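Local coordinates for Two-component sensor histidine kinase (PDB 3OLO), which probably senses a signal through its PAS domain and passes it on by ATP-dependent autophosphorylation on histidine, as two-component sensor kinases do, at residues A[73-85]-A[94-108]. Numbering follows the deposited sequence.
Sequences IRQKNNYTFKTRY and LVEMSLTFLEDQERR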
ATOM      1  N   ILE A  73      -8.496   9.271 -20.599  1.00 54.53           N
ATOM      2  CA  ILE A  73      -8.123   8.769 -19.277  1.00 60.43           C
ATOM      3  C   ILE A  73      -6.917   9.544 -18.740  1.00 64.65           C
ATOM      4  O   ILE A  73      -6.939  10.052 -17.620  1.00 66.50           O
ATOM      5  CB  ILE A  73      -7.770   7.259 -19.300  1.00 57.05           C
ATOM      6  CG1 ILE A  73      -8.994   6.408 -19.674  1.00 64.50           C
ATOM      7  CG2 ILE A  73      -7.183   6.822 -17.958  1.00 54.16           C
ATOM      8  CD1 ILE A  73     -10.308   6.921 -19.126  1.00 69.37           C
ATOM      9  N   ARG A  74      -5.871   9.638 -19.555  1.00 66.74           N
ATOM     10  CA  ARG A  74      -4.632  10.293 -19.161  1.00 66.87           C
ATOM     11  C   ARG A  74      -4.870  11.742 -18.772  1.00 73.65           C
ATOM     12  O   ARG A  74      -4.352  12.215 -17.760  1.00 85.57           O
ATOM     13  CB  ARG A  74      -3.627  10.224 -20.305  1.00 67.94           C
ATOM     14  CG  ARG A  74      -3.155   8.817 -20.604  1.00 68.12           C
ATOM     15  CD  ARG A  74      -2.407   8.744 -21.918  1.00 73.99           C
ATOM     16  NE  ARG A  74      -1.275   7.828 -21.830  1.00 85.75           N
ATOM     17  CZ  ARG A  74      -0.800   7.115 -22.845  1.00 91.74           C
ATOM     18  NH1 ARG A  74      -1.359   7.193 -24.047  1.00 98.62           N
ATOM     19  NH2 ARG A  74       0.236   6.314 -22.654  1.00 88.34           N
ATOM     20  N   GLN A  75      -5.656  12.443 -19.580  1.00 63.91           N
ATOM     21  CA  GLN A  75      -5.945  13.845 -19.319  1.00 61.15           C
ATOM     22  C   GLN A  75      -6.642  14.029 -17.978  1.00 64.07           C
ATOM     23  O   GLN A  75      -6.409  15.023 -17.291  1.00 61.57           O
ATOM     24  CB  GLN A  75      -6.787  14.423 -20.448  1.00 60.46           C
ATOM     25  CG  GLN A  75      -5.968  14.734 -21.678  1.00 64.23           C
ATOM     26  CD  GLN A  75      -6.788  14.736 -22.941  1.00 64.44           C
ATOM     27  OE1 GLN A  75      -7.942  15.162 -22.947  1.00 58.80           O
ATOM     28  NE2 GLN A  75      -6.199  14.246 -24.027  1.00 66.52           N
ATOM     29  N   LYS A  76      -7.487  13.067 -17.611  1.00 69.52           N
ATOM     30  CA  LYS A  76      -8.196  13.097 -16.332  1.00 64.84           C
ATOM     31  C   LYS A  76      -7.199  13.096 -15.174  1.00 65.22           C
ATOM     32  O   LYS A  76      -7.359  13.840 -14.206  1.00 73.13           O
ATOM     33  CB  LYS A  76      -9.152  11.904 -16.220  1.00 62.36           C
ATOM     34  CG  LYS A  76     -10.310  11.915 -17.231  1.00 58.13           C
ATOM     35  CD  LYS A  76     -11.385  12.924 -16.850  1.00 63.60           C
ATOM     36  CE  LYS A  76     -12.253  13.314 -18.043  1.00 72.50           C
ATOM     37  NZ  LYS A  76     -12.908  14.648 -17.851  1.00 70.50           N
ATOM     38  N   ASN A  77      -6.172  12.258 -15.288  1.00 60.89           N
ATOM     39  CA  ASN A  77      -5.077  12.185 -14.315  1.00 63.25           C
ATOM     40  C   ASN A  77      -5.428  11.467 -13.002  1.00 62.91           C
ATOM     41  O   ASN A  77      -4.554  10.916 -12.331  1.00 64.97           O
ATOM     42  CB  ASN A  77      -4.525  13.572 -14.010  1.00 71.06           C
ATOM     43  CG  ASN A  77      -3.079  13.524 -13.563  1.00 86.92           C
ATOM     44  OD1 ASN A  77      -2.164  13.734 -14.359  1.00 91.72           O
ATOM     45  ND2 ASN A  77      -2.865  13.221 -12.287  1.00 91.36           N
ATOM     46  N   ASN A  78      -6.700  11.504 -12.628  1.00 54.70           N
ATOM     47  CA  ASN A  78      -7.223  10.643 -11.576  1.00 51.46           C
ATOM     48  C   ASN A  78      -8.597  10.176 -12.035  1.00 48.00           C
ATOM     49  O   ASN A  78      -9.446  10.995 -12.365  1.00 47.76           O
ATOM     50  CB  ASN A  78      -7.329  11.394 -10.252  1.00 56.94           C
ATOM     51  CG  ASN A  78      -6.055  12.135  -9.898  1.00 62.76           C
ATOM     52  OD1 ASN A  78      -5.099  11.539  -9.411  1.00 65.65           O
ATOM     53  ND2 ASN A  78      -6.034  13.445 -10.145  1.00 62.18           N
ATOM     54  N   TYR A  79      -8.813   8.865 -12.068  1.00 34.90           N
ATOM     55  CA  TYR A  79     -10.021   8.318 -12.676  1.00 31.63           C
ATOM     56  C   TYR A  79     -10.301   6.896 -12.175  1.00 34.74           C
ATOM     57  O   TYR A  79      -9.377   6.121 -11.947  1.00 31.80           O
ATOM     58  CB  TYR A  79      -9.847   8.336 -14.192  1.00 37.84           C
ATOM     59  CG  TYR A  79     -11.120   8.163 -14.979  1.00 53.60           C
ATOM     60  CD1 TYR A  79     -12.169   9.063 -14.849  1.00 57.50           C
ATOM     61  CD2 TYR A  79     -11.264   7.110 -15.880  1.00 54.61           C
ATOM     62  CE1 TYR A  79     -13.336   8.910 -15.587  1.00 62.09           C
ATOM     63  CE2 TYR A  79     -12.422   6.950 -16.624  1.00 53.83           C
ATOM     64  CZ  TYR A  79     -13.454   7.849 -16.473  1.00 60.18           C
ATOM     65  OH  TYR A  79     -14.603   7.691 -17.209  1.00 66.33           O
ATOM     66  N   THR A  80     -11.580   6.568 -12.004  1.00 36.17           N
ATOM     67  CA  THR A  80     -12.006   5.245 -11.538  1.00 38.52           C
ATOM     68  C   THR A  80     -13.065   4.728 -12.505  1.00 39.77           C
ATOM     69  O   THR A  80     -13.973   5.476 -12.872  1.00 35.24           O
ATOM     70  CB  THR A  80     -12.613   5.297 -10.096  1.00 34.59           C
ATOM     71  OG1 THR A  80     -11.593   5.618  -9.146  1.00 31.98           O
ATOM     72  CG2 THR A  80     -13.235   3.950  -9.699  1.00 35.56           C
ATOM     73  N   PHE A  81     -12.953   3.467 -12.923  1.00 35.98           N
ATOM     74  CA  PHE A  81     -13.927   2.887 -13.848  1.00 46.11           C
ATOM     75  C   PHE A  81     -13.878   1.353 -13.839  1.00 46.92           C
ATOM     76  O   PHE A  81     -12.937   0.763 -13.314  1.00 38.40           O
ATOM     77  CB  PHE A  81     -13.681   3.409 -15.266  1.00 48.70           C
ATOM     78  CG  PHE A  81     -12.378   2.959 -15.856  1.00 50.25           C
ATOM     79  CD1 PHE A  81     -11.214   3.663 -15.615  1.00 47.93           C
ATOM     80  CD2 PHE A  81     -12.314   1.823 -16.643  1.00 51.91           C
ATOM     81  CE1 PHE A  81     -10.011   3.249 -16.155  1.00 45.30           C
ATOM     82  CE2 PHE A  81     -11.112   1.401 -17.182  1.00 52.83           C
ATOM     83  CZ  PHE A  81      -9.959   2.116 -16.937  1.00 49.07           C
ATOM     84  N   LYS A  82     -14.892   0.716 -14.426  1.00 40.17           N
ATOM     85  CA  LYS A  82     -14.989  -0.744 -14.430  1.00 39.23           C
ATOM     86  C   LYS A  82     -14.438  -1.326 -15.713  1.00 38.53           C
ATOM     87  O   LYS A  82     -14.641  -0.780 -16.795  1.00 38.70           O
ATOM     88  CB  LYS A  82     -16.445  -1.209 -14.343  1.00 46.59           C
ATOM     89  CG  LYS A  82     -17.268  -0.563 -13.273  1.00 59.62           C
ATOM     90  CD  LYS A  82     -17.078  -1.231 -11.929  1.00 63.10           C
ATOM     91  CE  LYS A  82     -17.520  -0.299 -10.824  1.00 66.07           C
ATOM     92  NZ  LYS A  82     -16.658   0.911 -10.822  1.00 68.86           N
ATOM     93  N   THR A  83     -13.770  -2.462 -15.599  1.00 34.05           N
ATOM     94  CA  THR A  83     -13.499  -3.260 -16.774  1.00 33.19           C
ATOM     95  C   THR A  83     -13.534  -4.733 -16.386  1.00 32.11           C
ATOM     96  O   THR A  83     -13.768  -5.061 -15.228  1.00 38.85           O
ATOM     97  CB  THR A  83     -12.163  -2.867 -17.392  1.00 36.84           C
ATOM     98  OG1 THR A  83     -12.078  -3.393 -18.724  1.00 38.07           O
ATOM     99  CG2 THR A  83     -11.005  -3.369 -16.533  1.00 36.26           C
ATOM    100  N   ARG A  84     -13.337  -5.620 -17.354  1.00 32.18           N
ATOM    101  CA  ARG A  84     -13.245  -7.053 -17.071  1.00 33.30           C
ATOM    102  C   ARG A  84     -11.798  -7.483 -17.185  1.00 33.33           C
ATOM    103  O   ARG A  84     -11.101  -7.067 -18.107  1.00 34.74           O
ATOM    104  CB  ARG A  84     -14.083  -7.862 -18.063  1.00 35.18           C
ATOM    105  CG  ARG A  84     -15.575  -7.536 -18.033  1.00 48.26           C
ATOM    106  CD  ARG A  84     -16.337  -8.381 -19.029  1.00 49.22           C
ATOM    107  NE  ARG A  84     -15.987  -8.049 -20.405  1.00 48.62           N
ATOM    108  CZ  ARG A  84     -16.104  -8.886 -21.436  1.00 54.97           C
ATOM    109  NH1 ARG A  84     -16.556 -10.125 -21.258  1.00 51.15           N
ATOM    110  NH2 ARG A  84     -15.758  -8.484 -22.650  1.00 51.04           N
ATOM    111  N   TYR A  85     -11.347  -8.294 -16.237  1.00 29.06           N
ATOM    112  CA  TYR A  85     -10.036  -8.922 -16.310  1.00 28.26           C
ATOM    113  C   TYR A  85     -10.146 -10.409 -16.614  1.00 33.43           C
ATOM    114  O   TYR A  85     -11.114 -11.059 -16.216  1.00 36.95           O
ATOM    115  CB  TYR A  85      -9.321  -8.792 -14.967  1.00 23.37           C
ATOM    116  CG  TYR A  85      -8.679  -7.449 -14.688  1.00 23.73           C
ATOM    117  CD1 TYR A  85      -8.852  -6.362 -15.539  1.00 28.71           C
ATOM    118  CD2 TYR A  85      -7.878  -7.280 -13.569  1.00 27.51           C
ATOM    119  CE1 TYR A  85      -8.248  -5.130 -15.265  1.00 26.05           C
ATOM    120  CE2 TYR A  85      -7.266  -6.067 -13.296  1.00 29.54           C
ATOM    121  CZ  TYR A  85      -7.451  -4.997 -14.147  1.00 29.62           C
ATOM    122  OH  TYR A  85      -6.841  -3.790 -13.856  1.00 29.88           O
ATOM    123  N   LEU A  94     -15.436  -8.924 -13.361  1.00 36.94           N
ATOM    124  CA  LEU A  94     -15.506  -7.470 -13.341  1.00 31.33           C
ATOM    125  C   LEU A  94     -14.663  -6.911 -12.200  1.00 37.59           C
ATOM    126  O   LEU A  94     -14.672  -7.449 -11.094  1.00 35.21           O
ATOM    127  CB  LEU A  94     -16.949  -7.031 -13.166  1.00 41.90           C
ATOM    128  CG  LEU A  94     -17.244  -5.551 -13.365  1.00 46.27           C
ATOM    129  CD1 LEU A  94     -16.955  -5.127 -14.799  1.00 44.12           C
ATOM    130  CD2 LEU A  94     -18.692  -5.281 -12.998  1.00 51.30           C
ATOM    131  N   VAL A  95     -13.930  -5.839 -12.486  1.00 38.70           N
ATOM    132  CA  VAL A  95     -13.174  -5.105 -11.474  1.00 35.57           C
ATOM    133  C   VAL A  95     -13.428  -3.602 -11.608  1.00 35.48           C
ATOM    134  O   VAL A  95     -13.982  -3.133 -12.603  1.00 32.48           O
ATOM    135  CB  VAL A  95     -11.654  -5.343 -11.605  1.00 29.94           C
ATOM    136  CG1 VAL A  95     -11.330  -6.823 -11.527  1.00 25.77           C
ATOM    137  CG2 VAL A  95     -11.132  -4.776 -12.915  1.00 35.75           C
ATOM    138  N   GLU A  96     -13.010  -2.863 -10.589  1.00 34.38           N
ATOM    139  CA  GLU A  96     -13.046  -1.410 -10.592  1.00 35.26           C
ATOM    140  C   GLU A  96     -11.615  -0.933 -10.385  1.00 37.38           C
ATOM    141  O   GLU A  96     -11.000  -1.226  -9.359  1.00 32.68           O
ATOM    142  CB  GLU A  96     -13.965  -0.907  -9.475  1.00 33.61           C
ATOM    143  CG  GLU A  96     -13.915   0.587  -9.222  1.00 43.66           C
ATOM    144  CD  GLU A  96     -14.871   1.010  -8.111  1.00 65.99           C
ATOM    145  OE1 GLU A  96     -14.416   1.173  -6.964  1.00 62.09           O
ATOM    146  OE2 GLU A  96     -16.078   1.177  -8.372  1.00 77.36           O
HETATM  147  N   MSE A  97     -11.074  -0.242 -11.384  1.00 34.06           N
HETATM  148  CA  MSE A  97      -9.709   0.272 -11.323  1.00 35.49           C
HETATM  149  C   MSE A  97      -9.730   1.745 -10.967  1.00 37.71           C
HETATM  150  O   MSE A  97     -10.513   2.500 -11.534  1.00 36.06           O
HETATM  151  CB  MSE A  97      -9.025   0.166 -12.689  1.00 30.25           C
HETATM  152  CG  MSE A  97      -8.645  -1.190 -13.161  1.00 33.85           C
HETATM  153 SE   MSE A  97      -7.919  -1.067 -15.005  0.71 42.71          SE
HETATM  154  CE  MSE A  97      -6.180  -0.309 -14.662  1.00 30.70           C
ATOM    155  N   SER A  98      -8.851   2.150 -10.054  1.00 36.38           N
ATOM    156  CA  SER A  98      -8.598   3.562  -9.773  1.00 34.54           C
ATOM    157  C   SER A  98      -7.168   3.897 -10.178  1.00 35.94           C
ATOM    158  O   SER A  98      -6.221   3.250  -9.742  1.00 33.37           O
ATOM    159  CB  SER A  98      -8.804   3.870  -8.294  1.00 35.42           C
ATOM    160  OG  SER A  98     -10.178   3.830  -7.964  1.00 39.54           O
ATOM    161  N   LEU A  99      -7.015   4.889 -11.040  1.00 32.69           N
ATOM    162  CA  LEU A  99      -5.706   5.256 -11.543  1.00 34.45           C
ATOM    163  C   LEU A  99      -5.332   6.639 -11.073  1.00 33.39           C
ATOM    164  O   LEU A  99      -6.173   7.533 -11.051  1.00 33.90           O
ATOM    165  CB  LEU A  99      -5.703   5.291 -13.056  1.00 42.40           C
ATOM    166  CG  LEU A  99      -5.998   3.995 -13.779  1.00 52.88           C
ATOM    167  CD1 LEU A  99      -7.493   3.861 -14.025  1.00 55.22           C
ATOM    168  CD2 LEU A  99      -5.218   4.010 -15.074  1.00 53.89           C
ATOM    169  N   THR A 100      -4.059   6.795 -10.725  1.00 28.89           N
ATOM    170  CA  THR A 100      -3.444   8.086 -10.492  1.00 34.46           C
ATOM    171  C   THR A 100      -2.175   8.150 -11.329  1.00 35.02           C
ATOM    172  O   THR A 100      -1.334   7.268 -11.229  1.00 32.39           O
ATOM    173  CB  THR A 100      -3.042   8.239  -9.031  1.00 40.33           C
ATOM    174  OG1 THR A 100      -4.169   7.962  -8.193  1.00 46.30           O
ATOM    175  CG2 THR A 100      -2.535   9.644  -8.764  1.00 43.54           C
ATOM    176  N   PHE A 101      -2.017   9.188 -12.142  1.00 37.17           N
ATOM    177  CA  PHE A 101      -0.804   9.315 -12.939  1.00 40.54           C
ATOM    178  C   PHE A 101       0.215  10.179 -12.227  1.00 43.48           C
ATOM    179  O   PHE A 101      -0.127  11.187 -11.628  1.00 39.95           O
ATOM    180  CB  PHE A 101      -1.114   9.873 -14.315  1.00 36.65           C
ATOM    181  CG  PHE A 101      -1.883   8.926 -15.170  1.00 39.93           C
ATOM    182  CD1 PHE A 101      -3.271   8.909 -15.127  1.00 47.50           C
ATOM    183  CD2 PHE A 101      -1.225   8.029 -15.997  1.00 42.98           C
ATOM    184  CE1 PHE A 101      -3.991   8.016 -15.910  1.00 48.64           C
ATOM    185  CE2 PHE A 101      -1.936   7.141 -16.786  1.00 44.34           C
ATOM    186  CZ  PHE A 101      -3.322   7.136 -16.743  1.00 46.85           C
ATOM    187  N   LEU A 102       1.472   9.765 -12.305  1.00 48.83           N
ATOM    188  CA  LEU A 102       2.550  10.415 -11.585  1.00 47.41           C
ATOM    189  C   LEU A 102       3.765  10.515 -12.486  1.00 46.86           C
ATOM    190  O   LEU A 102       3.895   9.763 -13.452  1.00 43.12           O
ATOM    191  CB  LEU A 102       2.906   9.593 -10.352  1.00 49.72           C
ATOM    192  CG  LEU A 102       1.757   9.433  -9.361  1.00 55.02           C
ATOM    193  CD1 LEU A 102       2.176   8.579  -8.183  1.00 50.87           C
ATOM    194  CD2 LEU A 102       1.280  10.797  -8.893  1.00 59.06           C
ATOM    195  N   GLU A 103       4.649  11.451 -12.170  1.00 41.39           N
ATOM    196  CA  GLU A 103       5.927  11.545 -12.852  1.00 52.98           C
ATOM    197  C   GLU A 103       7.043  11.494 -11.831  1.00 54.89           C
ATOM    198  O   GLU A 103       7.026  12.228 -10.845  1.00 55.35           O
ATOM    199  CB  GLU A 103       6.020  12.836 -13.664  1.00 61.53           C
ATOM    200  CG  GLU A 103       5.962  12.613 -15.165  1.00 67.67           C
ATOM    201  CD  GLU A 103       5.560  13.865 -15.917  1.00 83.91           C
ATOM    202  OE1 GLU A 103       5.956  14.968 -15.484  1.00 96.34           O
ATOM    203  OE2 GLU A 103       4.844  13.750 -16.935  1.00 83.31           O
ATOM    204  N   ASP A 104       7.995  10.603 -12.061  1.00 52.31           N
ATOM    205  CA  ASP A 104       9.220  10.564 -11.282  1.00 57.82           C
ATOM    206  C   ASP A 104      10.396  10.672 -12.233  1.00 58.86           C
ATOM    207  O   ASP A 104      10.669   9.748 -13.010  1.00 46.35           O
ATOM    208  CB  ASP A 104       9.334   9.266 -10.493  1.00 59.18           C
ATOM    209  CG  ASP A 104      10.611   9.201  -9.685  1.00 68.14           C
ATOM    210  OD1 ASP A 104      11.011  10.250  -9.128  1.00 73.82           O
ATOM    211  OD2 ASP A 104      11.226   8.119  -9.620  1.00 64.46           O
ATOM    212  N   GLN A 105      11.091  11.802 -12.170  1.00 60.44           N
ATOM    213  CA  GLN A 105      12.164  12.074 -13.111  1.00 66.74           C
ATOM    214  C   GLN A 105      11.600  11.986 -14.528  1.00 69.67           C
ATOM    215  O   GLN A 105      10.616  12.658 -14.834  1.00 73.33           O
ATOM    216  CB  GLN A 105      13.317  11.097 -12.896  1.00 74.60           C
ATOM    217  CG  GLN A 105      13.931  11.185 -11.504  1.00 75.94           C
ATOM    218  CD  GLN A 105      14.861  12.375 -11.353  1.00 83.19           C
ATOM    219  OE1 GLN A 105      14.445  13.460 -10.928  1.00 79.44           O
ATOM    220  NE2 GLN A 105      16.129  12.181 -11.706  1.00 85.12           N
ATOM    221  N   GLU A 106      12.193  11.159 -15.385  1.00 69.67           N
ATOM    222  CA  GLU A 106      11.756  11.084 -16.781  1.00 66.49           C
ATOM    223  C   GLU A 106      10.758   9.956 -17.034  1.00 61.85           C
ATOM    224  O   GLU A 106      10.548   9.546 -18.178  1.00 61.35           O
ATOM    225  CB  GLU A 106      12.957  10.936 -17.718  1.00 67.38           C
ATOM    226  CG  GLU A 106      13.924   9.823 -17.346  1.00 71.51           C
ATOM    227  CD  GLU A 106      15.081   9.716 -18.327  1.00 90.21           C
ATOM    228  OE1 GLU A 106      15.613  10.772 -18.747  1.00 89.79           O
ATOM    229  OE2 GLU A 106      15.456   8.577 -18.684  1.00 91.08           O
ATOM    230  N   ARG A 107      10.133   9.465 -15.970  1.00 53.15           N
ATOM    231  CA  ARG A 107       9.166   8.380 -16.098  1.00 56.21           C
ATOM    232  C   ARG A 107       7.778   8.855 -15.712  1.00 54.07           C
ATOM    233  O   ARG A 107       7.567   9.300 -14.593  1.00 47.89           O
ATOM    234  CB  ARG A 107       9.548   7.206 -15.197  1.00 53.72           C
ATOM    235  CG  ARG A 107       9.925   5.950 -15.947  1.00 59.82           C
ATOM    236  CD  ARG A 107       8.968   4.806 -15.645  1.00 65.55           C
ATOM    237  NE  ARG A 107       8.944   3.823 -16.729  1.00 70.69           N
ATOM    238  CZ  ARG A 107       8.146   3.894 -17.794  1.00 67.92           C
ATOM    239  NH1 ARG A 107       8.212   2.950 -18.725  1.00 72.26           N
ATOM    240  NH2 ARG A 107       7.286   4.901 -17.936  1.00 54.44           N
ATOM    241  N   ARG A 108       6.834   8.769 -16.640  1.00 51.28           N
ATOM    242  CA  ARG A 108       5.436   8.911 -16.286  1.00 49.80           C
ATOM    243  C   ARG A 108       4.880   7.505 -16.095  1.00 43.35           C
ATOM    244  O   ARG A 108       5.169   6.598 -16.877  1.00 39.43           O
ATOM    245  CB  ARG A 108       4.662   9.671 -17.362  1.00 53.13           C
ATOM    246  CG  ARG A 108       3.228  10.009 -16.967  1.00 53.51           C
ATOM    247  CD  ARG A 108       2.665  11.122 -17.831  1.00 56.67           C
ATOM    248  NE  ARG A 108       1.220  11.271 -17.677  1.00 68.62           N
ATOM    249  CZ  ARG A 108       0.635  12.005 -16.732  1.00 76.15           C
ATOM    250  NH1 ARG A 108      -0.689  12.083 -16.676  1.00 82.83           N
ATOM    251  NH2 ARG A 108       1.369  12.657 -15.838  1.00 70.94           N
TER
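Strands 78-85 and 94-104 form a beta hairpin, paired antiparallel from N78 with T100 to R84 with L94, with Y79-L99, F81-M97 and T83-V95 the hydrogen-bonded pairs; the last turn of helix 70-76 packs on F101, R74 CA over one ring face. On one face T80 OG1 and S98 OG share a 2.6 Å hydrogen bond; beside them K82, folded back at chi2 (-83°) and chi4 (-63°), forms a salt bridge, NZ 2.5 Å from E96 OE2 on the anti lone pair, while R115 takes the other carboxylate oxygen. In the five-stranded PAS sheet 78-86 is an outermost strand and 92-104 lies between it and 107-116. The face with F81, M97 and L99 is mostly apolar, though T83 OG1 bonds to D62. Y85 swings its ring under V95, whose CG2 makes a CH-pi contact 3.7 Å above the centre; selenomethionine M97 sets SE at the ring's edge, a Met-aromatic contact, 3.1 Å from Y85 OH, a buried hydroxyl without a polar partner. Replacing Y85 with an alanine would probably strip V95 of its aromatic floor and open a gap beside the selenium. N77, first beyond the helix, with positive phi, accepts R108 NH1 at OD1 (3.2 Å, 176°).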